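Local coordinates for protein histidine--tRNA ligase (Staphylococcus aureus, PDB 1QE0) that catalyses the ATP-dependent attachment of L-histidine to its cognate tRNA, working as a homodimeric class II aminoacyl-tRNA synthetase, at residues A[164-178]-A[221-235]. Sequence-based numbering, arbitrary orientation.
Sequences NSVGDMASRKEYNEA and PRITDFLNEESKAYY
Y175 packs against I223 with one ring face and against F226 with its edge, and this is the dense part of the contact. I223 lies over one face of the tyrosine ring, its CA 3.5 Å from the ring centroid. The Y175 edge is turned to the face of F226 in an offset edge-to-face pair, planes 64° apart. Y175 CA also rests over that phenyl face in a CH-pi contact. With CG anti to the backbone N (chi1 160°), the tyrosine ring extends toward the 221-223 backbone, where Y175 OH donates to P221 O (3.0 Å) from above the carbonyl plane. A178 CB touches F226 CZ at 3.6 Å, and V166 CG1 meets I223 CG2 at the same distance.

Further along, the capping ends of two helices meet through polar groups. D168 N-caps helix 169-183: its OD1 accepts from S171 N and S171 OG, from opposite faces of the carboxylate. N228 OD1 caps the turn into helix 231-245 by accepting from S231 N (2.9 Å), while N228 N gives S171 OG a weak bond. Beyond, S165 CB sits over the Y235 ring, whose OH bonds to E251.

The solvent side is looser: exposed E174 only skirts F226. In this class II synthetase, the 221-230 connection thus runs back along helix 169-183 into helix 231-245, whose Y235 packs on the end of strand 159-165 in the large mixed sheet, beside strand 265-272.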
ATOM      1  N   ASN A 164      22.027  -8.460  18.275  1.00 16.65           N
ATOM      2  CA  ASN A 164      22.547  -9.579  19.040  1.00 17.30           C
ATOM      3  C   ASN A 164      22.628 -10.771  18.071  1.00 19.84           C
ATOM      4  O   ASN A 164      22.133 -10.720  16.941  1.00 18.05           O
ATOM      5  CB  ASN A 164      21.629  -9.934  20.233  1.00 20.86           C
ATOM      6  CG  ASN A 164      22.197 -11.096  21.093  1.00 22.75           C
ATOM      7  OD1 ASN A 164      21.473 -11.954  21.639  1.00 16.07           O
ATOM      8  ND2 ASN A 164      23.516 -11.137  21.172  1.00 22.53           N
ATOM      9  N   SER A 165      23.273 -11.841  18.503  1.00 22.58           N
ATOM     10  CA  SER A 165      23.385 -13.009  17.680  1.00 21.18           C
ATOM     11  C   SER A 165      23.171 -14.213  18.532  1.00 23.07           C
ATOM     12  O   SER A 165      23.755 -14.325  19.593  1.00 24.99           O
ATOM     13  CB  SER A 165      24.762 -13.110  17.097  1.00 18.03           C
ATOM     14  OG  SER A 165      24.861 -14.339  16.397  1.00 31.99           O
ATOM     15  N   VAL A 166      22.376 -15.140  18.040  1.00 25.06           N
ATOM     16  CA  VAL A 166      22.112 -16.356  18.762  1.00 27.42           C
ATOM     17  C   VAL A 166      22.830 -17.516  18.066  1.00 27.95           C
ATOM     18  O   VAL A 166      22.424 -18.674  18.166  1.00 32.52           O
ATOM     19  CB  VAL A 166      20.594 -16.575  18.880  1.00 30.41           C
ATOM     20  CG1 VAL A 166      20.021 -15.632  19.945  1.00 34.07           C
ATOM     21  CG2 VAL A 166      19.928 -16.268  17.557  1.00 28.43           C
ATOM     22  N   GLY A 167      23.899 -17.182  17.350  1.00 24.49           N
ATOM     23  CA  GLY A 167      24.690 -18.178  16.651  1.00 24.17           C
ATOM     24  C   GLY A 167      23.935 -19.050  15.676  1.00 24.23           C
ATOM     25  O   GLY A 167      22.792 -18.802  15.390  1.00 22.41           O
ATOM     26  N   ASP A 168      24.600 -20.068  15.153  1.00 30.18           N
ATOM     27  CA  ASP A 168      24.011 -20.998  14.188  1.00 33.65           C
ATOM     28  C   ASP A 168      23.268 -22.132  14.861  1.00 33.63           C
ATOM     29  O   ASP A 168      23.015 -22.087  16.062  1.00 34.70           O
ATOM     30  CB  ASP A 168      25.108 -21.588  13.283  1.00 41.39           C
ATOM     31  CG  ASP A 168      26.167 -22.381  14.061  1.00 45.40           C
ATOM     32  OD1 ASP A 168      26.157 -22.349  15.303  1.00 49.14           O
ATOM     33  OD2 ASP A 168      27.032 -23.031  13.430  1.00 49.31           O
ATOM     34  N   MET A 169      22.958 -23.161  14.073  1.00 34.75           N
ATOM     35  CA  MET A 169      22.269 -24.361  14.550  1.00 38.98           C
ATOM     36  C   MET A 169      23.171 -25.202  15.471  1.00 37.67           C
ATOM     37  O   MET A 169      22.681 -25.909  16.354  1.00 35.55           O
ATOM     38  CB  MET A 169      21.820 -25.237  13.367  1.00 49.73           C
ATOM     39  CG  MET A 169      20.535 -24.819  12.631  1.00 57.14           C
ATOM     40  SD  MET A 169      19.831 -26.217  11.619  1.00 72.66           S
ATOM     41  CE  MET A 169      17.973 -25.934  11.836  1.00 62.49           C
ATOM     42  N   ALA A 170      24.484 -25.149  15.221  1.00 34.88           N
ATOM     43  CA  ALA A 170      25.487 -25.872  16.007  1.00 29.20           C
ATOM     44  C   ALA A 170      25.534 -25.299  17.421  1.00 27.06           C
ATOM     45  O   ALA A 170      25.210 -25.969  18.402  1.00 28.07           O
ATOM     46  CB  ALA A 170      26.844 -25.732  15.353  1.00 24.01           C
ATOM     47  N   SER A 171      25.925 -24.036  17.506  1.00 24.08           N
ATOM     48  CA  SER A 171      25.998 -23.331  18.767  1.00 19.18           C
ATOM     49  C   SER A 171      24.730 -23.555  19.558  1.00 16.59           C
ATOM     50  O   SER A 171      24.774 -23.879  20.725  1.00 17.44           O
ATOM     51  CB  SER A 171      26.184 -21.847  18.497  1.00 17.04           C
ATOM     52  OG  SER A 171      27.360 -21.629  17.733  1.00 21.20           O
ATOM     53  N   ARG A 172      23.590 -23.439  18.907  1.00 20.17           N
ATOM     54  CA  ARG A 172      22.348 -23.623  19.621  1.00 25.37           C
ATOM     55  C   ARG A 172      22.209 -25.052  20.140  1.00 30.21           C
ATOM     56  O   ARG A 172      21.682 -25.271  21.238  1.00 32.36           O
ATOM     57  CB  ARG A 172      21.160 -23.244  18.757  1.00 25.41           C
ATOM     58  CG  ARG A 172      19.881 -23.261  19.534  1.00 32.45           C
ATOM     59  CD  ARG A 172      18.716 -23.088  18.629  1.00 36.90           C
ATOM     60  NE  ARG A 172      18.095 -21.782  18.799  1.00 43.14           N
ATOM     61  CZ  ARG A 172      18.402 -20.697  18.087  1.00 44.28           C
ATOM     62  NH1 ARG A 172      17.747 -19.563  18.340  1.00 44.11           N
ATOM     63  NH2 ARG A 172      19.336 -20.742  17.126  1.00 35.27           N
ATOM     64  N   LYS A 173      22.692 -26.025  19.375  1.00 32.43           N
ATOM     65  CA  LYS A 173      22.602 -27.409  19.809  1.00 33.36           C
ATOM     66  C   LYS A 173      23.432 -27.596  21.069  1.00 33.77           C
ATOM     67  O   LYS A 173      22.931 -28.111  22.062  1.00 33.91           O
ATOM     68  CB  LYS A 173      23.053 -28.344  18.692  1.00 40.11           C
ATOM     69  CG  LYS A 173      23.480 -29.748  19.129  1.00 52.72           C
ATOM     70  CD  LYS A 173      25.016 -29.852  19.215  1.00 59.51           C
ATOM     71  CE  LYS A 173      25.487 -31.299  19.241  1.00 62.52           C
ATOM     72  NZ  LYS A 173      24.862 -32.069  20.344  1.00 62.36           N
ATOM     73  N   GLU A 174      24.681 -27.138  21.044  1.00 34.87           N
ATOM     74  CA  GLU A 174      25.554 -27.253  22.207  1.00 36.77           C
ATOM     75  C   GLU A 174      25.147 -26.345  23.365  1.00 35.56           C
ATOM     76  O   GLU A 174      25.596 -26.559  24.482  1.00 38.23           O
ATOM     77  CB  GLU A 174      27.033 -27.012  21.848  1.00 39.87           C
ATOM     78  CG  GLU A 174      27.347 -25.605  21.338  1.00 50.54           C
ATOM     79  CD  GLU A 174      28.827 -25.224  21.445  1.00 55.32           C
ATOM     80  OE1 GLU A 174      29.378 -24.638  20.476  1.00 55.06           O
ATOM     81  OE2 GLU A 174      29.427 -25.481  22.517  1.00 56.42           O
ATOM     82  N   TYR A 175      24.381 -25.286  23.095  1.00 33.27           N
ATOM     83  CA  TYR A 175      23.925 -24.391  24.160  1.00 29.75           C
ATOM     84  C   TYR A 175      22.694 -24.974  24.796  1.00 27.06           C
ATOM     85  O   TYR A 175      22.401 -24.697  25.948  1.00 24.07           O
ATOM     86  CB  TYR A 175      23.570 -22.999  23.644  1.00 30.66           C
ATOM     87  CG  TYR A 175      22.652 -22.229  24.590  1.00 28.38           C
ATOM     88  CD1 TYR A 175      21.293 -22.103  24.328  1.00 26.96           C
ATOM     89  CD2 TYR A 175      23.147 -21.653  25.751  1.00 30.24           C
ATOM     90  CE1 TYR A 175      20.452 -21.420  25.199  1.00 27.80           C
ATOM     91  CE2 TYR A 175      22.317 -20.975  26.630  1.00 29.55           C
ATOM     92  CZ  TYR A 175      20.972 -20.855  26.353  1.00 30.00           C
ATOM     93  OH  TYR A 175      20.156 -20.172  27.232  1.00 28.59           O
ATOM     94  N   ASN A 176      21.912 -25.693  24.006  1.00 29.31           N
ATOM     95  CA  ASN A 176      20.708 -26.327  24.530  1.00 31.56           C
ATOM     96  C   ASN A 176      21.096 -27.421  25.520  1.00 30.61           C
ATOM     97  O   ASN A 176      20.506 -27.540  26.594  1.00 32.50           O
ATOM     98  CB  ASN A 176      19.854 -26.902  23.407  1.00 34.42           C
ATOM     99  CG  ASN A 176      18.930 -25.864  22.780  1.00 36.83           C
ATOM    100  OD1 ASN A 176      18.497 -24.917  23.433  1.00 34.29           O
ATOM    101  ND2 ASN A 176      18.588 -26.069  21.513  1.00 44.08           N
ATOM    102  N   GLU A 177      22.121 -28.193  25.175  1.00 30.88           N
ATOM    103  CA  GLU A 177      22.611 -29.258  26.048  1.00 28.88           C
ATOM    104  C   GLU A 177      23.025 -28.682  27.402  1.00 28.90           C
ATOM    105  O   GLU A 177      22.720 -29.256  28.437  1.00 30.64           O
ATOM    106  CB  GLU A 177      23.769 -30.005  25.389  1.00 25.94           C
ATOM    107  CG  GLU A 177      23.412 -30.423  23.972  1.00 37.34           C
ATOM    108  CD  GLU A 177      24.341 -31.444  23.366  1.00 39.17           C
ATOM    109  OE1 GLU A 177      23.816 -32.478  22.886  1.00 39.05           O
ATOM    110  OE2 GLU A 177      25.572 -31.204  23.336  1.00 37.95           O
ATOM    111  N   ALA A 178      23.662 -27.520  27.397  1.00 27.61           N
ATOM    112  CA  ALA A 178      24.076 -26.879  28.633  1.00 27.89           C
ATOM    113  C   ALA A 178      22.851 -26.551  29.510  1.00 31.53           C
ATOM    114  O   ALA A 178      22.893 -26.735  30.725  1.00 35.31           O
ATOM    115  CB  ALA A 178      24.873 -25.642  28.327  1.00 26.92           C
ATOM    116  N   PRO A 221      22.770 -20.725  31.933  1.00 33.07           N
ATOM    117  CA  PRO A 221      23.581 -20.297  30.784  1.00 33.59           C
ATOM    118  C   PRO A 221      22.917 -19.328  29.813  1.00 31.70           C
ATOM    119  O   PRO A 221      21.701 -19.288  29.702  1.00 32.43           O
ATOM    120  CB  PRO A 221      23.968 -21.626  30.106  1.00 32.21           C
ATOM    121  CG  PRO A 221      22.851 -22.526  30.452  1.00 35.62           C
ATOM    122  CD  PRO A 221      22.635 -22.190  31.925  1.00 36.64           C
ATOM    123  N   ARG A 222      23.740 -18.520  29.156  1.00 32.82           N
ATOM    124  CA  ARG A 222      23.272 -17.544  28.189  1.00 36.95           C
ATOM    125  C   ARG A 222      23.677 -18.049  26.803  1.00 37.66           C
ATOM    126  O   ARG A 222      24.791 -18.560  26.611  1.00 37.16           O
ATOM    127  CB  ARG A 222      23.889 -16.168  28.478  1.00 44.10           C
ATOM    128  CG  ARG A 222      23.478 -15.568  29.826  1.00 48.28           C
ATOM    129  CD  ARG A 222      24.020 -14.152  30.039  1.00 52.94           C
ATOM    130  NE  ARG A 222      22.994 -13.326  30.671  1.00 60.77           N
ATOM    131  CZ  ARG A 222      22.632 -13.412  31.951  1.00 63.71           C
ATOM    132  NH1 ARG A 222      21.662 -12.625  32.415  1.00 60.28           N
ATOM    133  NH2 ARG A 222      23.277 -14.235  32.779  1.00 66.48           N
ATOM    134  N   ILE A 223      22.776 -17.883  25.838  1.00 36.94           N
ATOM    135  CA  ILE A 223      22.986 -18.359  24.469  1.00 33.35           C
ATOM    136  C   ILE A 223      24.229 -17.767  23.841  1.00 30.63           C
ATOM    137  O   ILE A 223      25.044 -18.476  23.253  1.00 30.33           O
ATOM    138  CB  ILE A 223      21.724 -18.077  23.574  1.00 33.38           C
ATOM    139  CG1 ILE A 223      21.378 -19.280  22.695  1.00 30.86           C
ATOM    140  CG2 ILE A 223      21.921 -16.850  22.712  1.00 36.96           C
ATOM    141  CD1 ILE A 223      22.542 -19.861  21.964  1.00 34.44           C
ATOM    142  N   THR A 224      24.407 -16.471  24.044  1.00 27.82           N
ATOM    143  CA  THR A 224      25.527 -15.754  23.463  1.00 25.89           C
ATOM    144  C   THR A 224      26.899 -16.160  23.950  1.00 20.62           C
ATOM    145  O   THR A 224      27.889 -15.583  23.560  1.00 22.51           O
ATOM    146  CB  THR A 224      25.343 -14.266  23.639  1.00 26.28           C
ATOM    147  OG1 THR A 224      25.519 -13.941  25.022  1.00 34.62           O
ATOM    148  CG2 THR A 224      23.926 -13.872  23.195  1.00 25.65           C
ATOM    149  N   ASP A 225      26.963 -17.145  24.821  1.00 21.30           N
ATOM    150  CA  ASP A 225      28.250 -17.604  25.308  1.00 23.05           C
ATOM    151  C   ASP A 225      28.554 -18.927  24.621  1.00 24.44           C
ATOM    152  O   ASP A 225      29.494 -19.632  24.981  1.00 21.13           O
ATOM    153  CB  ASP A 225      28.198 -17.780  26.826  1.00 31.30           C
ATOM    154  CG  ASP A 225      28.382 -16.460  27.580  1.00 41.75           C
ATOM    155  OD1 ASP A 225      27.677 -15.474  27.264  1.00 50.38           O
ATOM    156  OD2 ASP A 225      29.239 -16.404  28.494  1.00 46.35           O
ATOM    157  N   PHE A 226      27.704 -19.275  23.654  1.00 25.93           N
ATOM    158  CA  PHE A 226      27.831 -20.511  22.907  1.00 24.06           C
ATOM    159  C   PHE A 226      28.033 -20.320  21.415  1.00 23.72           C
ATOM    160  O   PHE A 226      27.912 -21.264  20.637  1.00 27.38           O
ATOM    161  CB  PHE A 226      26.613 -21.389  23.171  1.00 28.75           C
ATOM    162  CG  PHE A 226      26.588 -21.942  24.542  1.00 28.72           C
ATOM    163  CD1 PHE A 226      27.043 -23.221  24.781  1.00 29.27           C
ATOM    164  CD2 PHE A 226      26.222 -21.145  25.615  1.00 30.90           C
ATOM    165  CE1 PHE A 226      27.150 -23.700  26.072  1.00 31.71           C
ATOM    166  CE2 PHE A 226      26.324 -21.614  26.909  1.00 33.59           C
ATOM    167  CZ  PHE A 226      26.796 -22.902  27.135  1.00 31.60           C
ATOM    168  N   LEU A 227      28.359 -19.110  21.003  1.00 20.46           N
ATOM    169  CA  LEU A 227      28.569 -18.898  19.593  1.00 23.47           C
ATOM    170  C   LEU A 227      29.832 -19.693  19.288  1.00 26.53           C
ATOM    171  O   LEU A 227      30.736 -19.754  20.117  1.00 28.80           O
ATOM    172  CB  LEU A 227      28.778 -17.417  19.265  1.00 20.62           C
ATOM    173  CG  LEU A 227      27.789 -16.362  19.754  1.00 18.15           C
ATOM    174  CD1 LEU A 227      27.655 -15.316  18.675  1.00 12.34           C
ATOM    175  CD2 LEU A 227      26.443 -16.975  20.077  1.00 23.53           C
ATOM    176  N   ASN A 228      29.849 -20.401  18.164  1.00 27.51           N
ATOM    177  CA  ASN A 228      31.043 -21.157  17.824  1.00 29.24           C
ATOM    178  C   ASN A 228      32.073 -20.187  17.249  1.00 26.78           C
ATOM    179  O   ASN A 228      32.076 -19.019  17.602  1.00 26.07           O
ATOM    180  CB  ASN A 228      30.727 -22.344  16.886  1.00 29.71           C
ATOM    181  CG  ASN A 228      30.014 -21.932  15.633  1.00 33.54           C
ATOM    182  OD1 ASN A 228      30.600 -21.330  14.732  1.00 42.14           O
ATOM    183  ND2 ASN A 228      28.737 -22.220  15.572  1.00 30.37           N
ATOM    184  N   GLU A 229      32.937 -20.646  16.363  1.00 27.72           N
ATOM    185  CA  GLU A 229      33.939 -19.752  15.802  1.00 30.92           C
ATOM    186  C   GLU A 229      33.420 -19.052  14.552  1.00 29.12           C
ATOM    187  O   GLU A 229      33.670 -17.861  14.360  1.00 27.98           O
ATOM    188  CB  GLU A 229      35.233 -20.520  15.504  1.00 39.19           C
ATOM    189  CG  GLU A 229      36.523 -19.735  15.801  1.00 51.92           C
ATOM    190  CD  GLU A 229      37.127 -20.044  17.175  1.00 55.95           C
ATOM    191  OE1 GLU A 229      36.536 -19.643  18.210  1.00 58.90           O
ATOM    192  OE2 GLU A 229      38.209 -20.681  17.204  1.00 60.10           O
ATOM    193  N   GLU A 230      32.658 -19.792  13.745  1.00 30.20           N
ATOM    194  CA  GLU A 230      32.065 -19.293  12.503  1.00 29.77           C
ATOM    195  C   GLU A 230      30.967 -18.275  12.813  1.00 27.96           C
ATOM    196  O   GLU A 230      30.887 -17.207  12.198  1.00 26.32           O
ATOM    197  CB  GLU A 230      31.430 -20.447  11.716  1.00 36.70           C
ATOM    198  CG  GLU A 230      32.395 -21.439  11.053  1.00 51.47           C
ATOM    199  CD  GLU A 230      33.099 -20.917   9.771  1.00 59.87           C
ATOM    200  OE1 GLU A 230      33.986 -21.655   9.264  1.00 64.58           O
ATOM    201  OE2 GLU A 230      32.778 -19.805   9.261  1.00 59.69           O
ATOM    202  N   SER A 231      30.084 -18.653  13.733  1.00 24.17           N
ATOM    203  CA  SER A 231      28.970 -17.813  14.154  1.00 17.39           C
ATOM    204  C   SER A 231      29.493 -16.492  14.718  1.00 21.29           C
ATOM    205  O   SER A 231      28.894 -15.424  14.511  1.00 22.55           O
ATOM    206  CB  SER A 231      28.178 -18.532  15.241  1.00 14.53           C
ATOM    207  OG  SER A 231      27.988 -19.905  14.938  1.00 14.24           O
ATOM    208  N   LYS A 232      30.598 -16.584  15.453  1.00 22.67           N
ATOM    209  CA  LYS A 232      31.223 -15.421  16.080  1.00 25.90           C
ATOM    210  C   LYS A 232      31.897 -14.520  15.076  1.00 25.63           C
ATOM    211  O   LYS A 232      32.269 -13.415  15.431  1.00 24.89           O
ATOM    212  CB  LYS A 232      32.251 -15.855  17.133  1.00 29.27           C
ATOM    213  CG  LYS A 232      32.736 -14.756  18.068  1.00 30.64           C
ATOM    214  CD  LYS A 232      33.252 -15.357  19.393  1.00 34.78           C
ATOM    215  CE  LYS A 232      34.462 -16.288  19.180  1.00 43.28           C
ATOM    216  NZ  LYS A 232      35.067 -16.837  20.445  1.00 47.79           N
ATOM    217  N   ALA A 233      32.095 -15.016  13.852  1.00 24.45           N
ATOM    218  CA  ALA A 233      32.721 -14.238  12.787  1.00 19.75           C
ATOM    219  C   ALA A 233      31.669 -13.676  11.870  1.00 19.58           C
ATOM    220  O   ALA A 233      31.909 -12.686  11.185  1.00 20.69           O
ATOM    221  CB  ALA A 233      33.672 -15.070  12.012  1.00 15.14           C
ATOM    222  N   TYR A 234      30.524 -14.348  11.790  1.00 20.54           N
ATOM    223  CA  TYR A 234      29.427 -13.841  10.970  1.00 20.02           C
ATOM    224  C   TYR A 234      29.015 -12.545  11.672  1.00 18.98           C
ATOM    225  O   TYR A 234      29.037 -11.462  11.075  1.00 18.80           O
ATOM    226  CB  TYR A 234      28.262 -14.829  10.962  1.00 19.31           C
ATOM    227  CG  TYR A 234      27.147 -14.506   9.992  1.00 21.63           C
ATOM    228  CD1 TYR A 234      26.540 -13.245   9.957  1.00 21.42           C
ATOM    229  CD2 TYR A 234      26.686 -15.468   9.125  1.00 23.02           C
ATOM    230  CE1 TYR A 234      25.508 -12.971   9.077  1.00 20.21           C
ATOM    231  CE2 TYR A 234      25.659 -15.196   8.241  1.00 27.16           C
ATOM    232  CZ  TYR A 234      25.080 -13.956   8.215  1.00 20.70           C
ATOM    233  OH  TYR A 234      24.103 -13.728   7.278  1.00 25.27           O
ATOM    234  N   TYR A 235      28.738 -12.670  12.970  1.00 16.48           N
ATOM    235  CA  TYR A 235      28.329 -11.560  13.800  1.00 15.27           C
ATOM    236  C   TYR A 235      29.356 -10.453  13.756  1.00 15.96           C
ATOM    237  O   TYR A 235      28.995  -9.273  13.683  1.00 18.37           O
ATOM    238  CB  TYR A 235      28.101 -12.016  15.242  1.00 13.98           C
ATOM    239  CG  TYR A 235      27.663 -10.901  16.182  1.00 18.49           C
ATOM    240  CD1 TYR A 235      28.249 -10.749  17.438  1.00 16.39           C
ATOM    241  CD2 TYR A 235      26.650  -9.999  15.819  1.00 22.25           C
ATOM    242  CE1 TYR A 235      27.843  -9.747  18.305  1.00 11.99           C
ATOM    243  CE2 TYR A 235      26.239  -8.995  16.689  1.00 14.50           C
ATOM    244  CZ  TYR A 235      26.834  -8.886  17.923  1.00 12.48           C
ATOM    245  OH  TYR A 235      26.350  -7.959  18.803  1.00 16.97           O
TER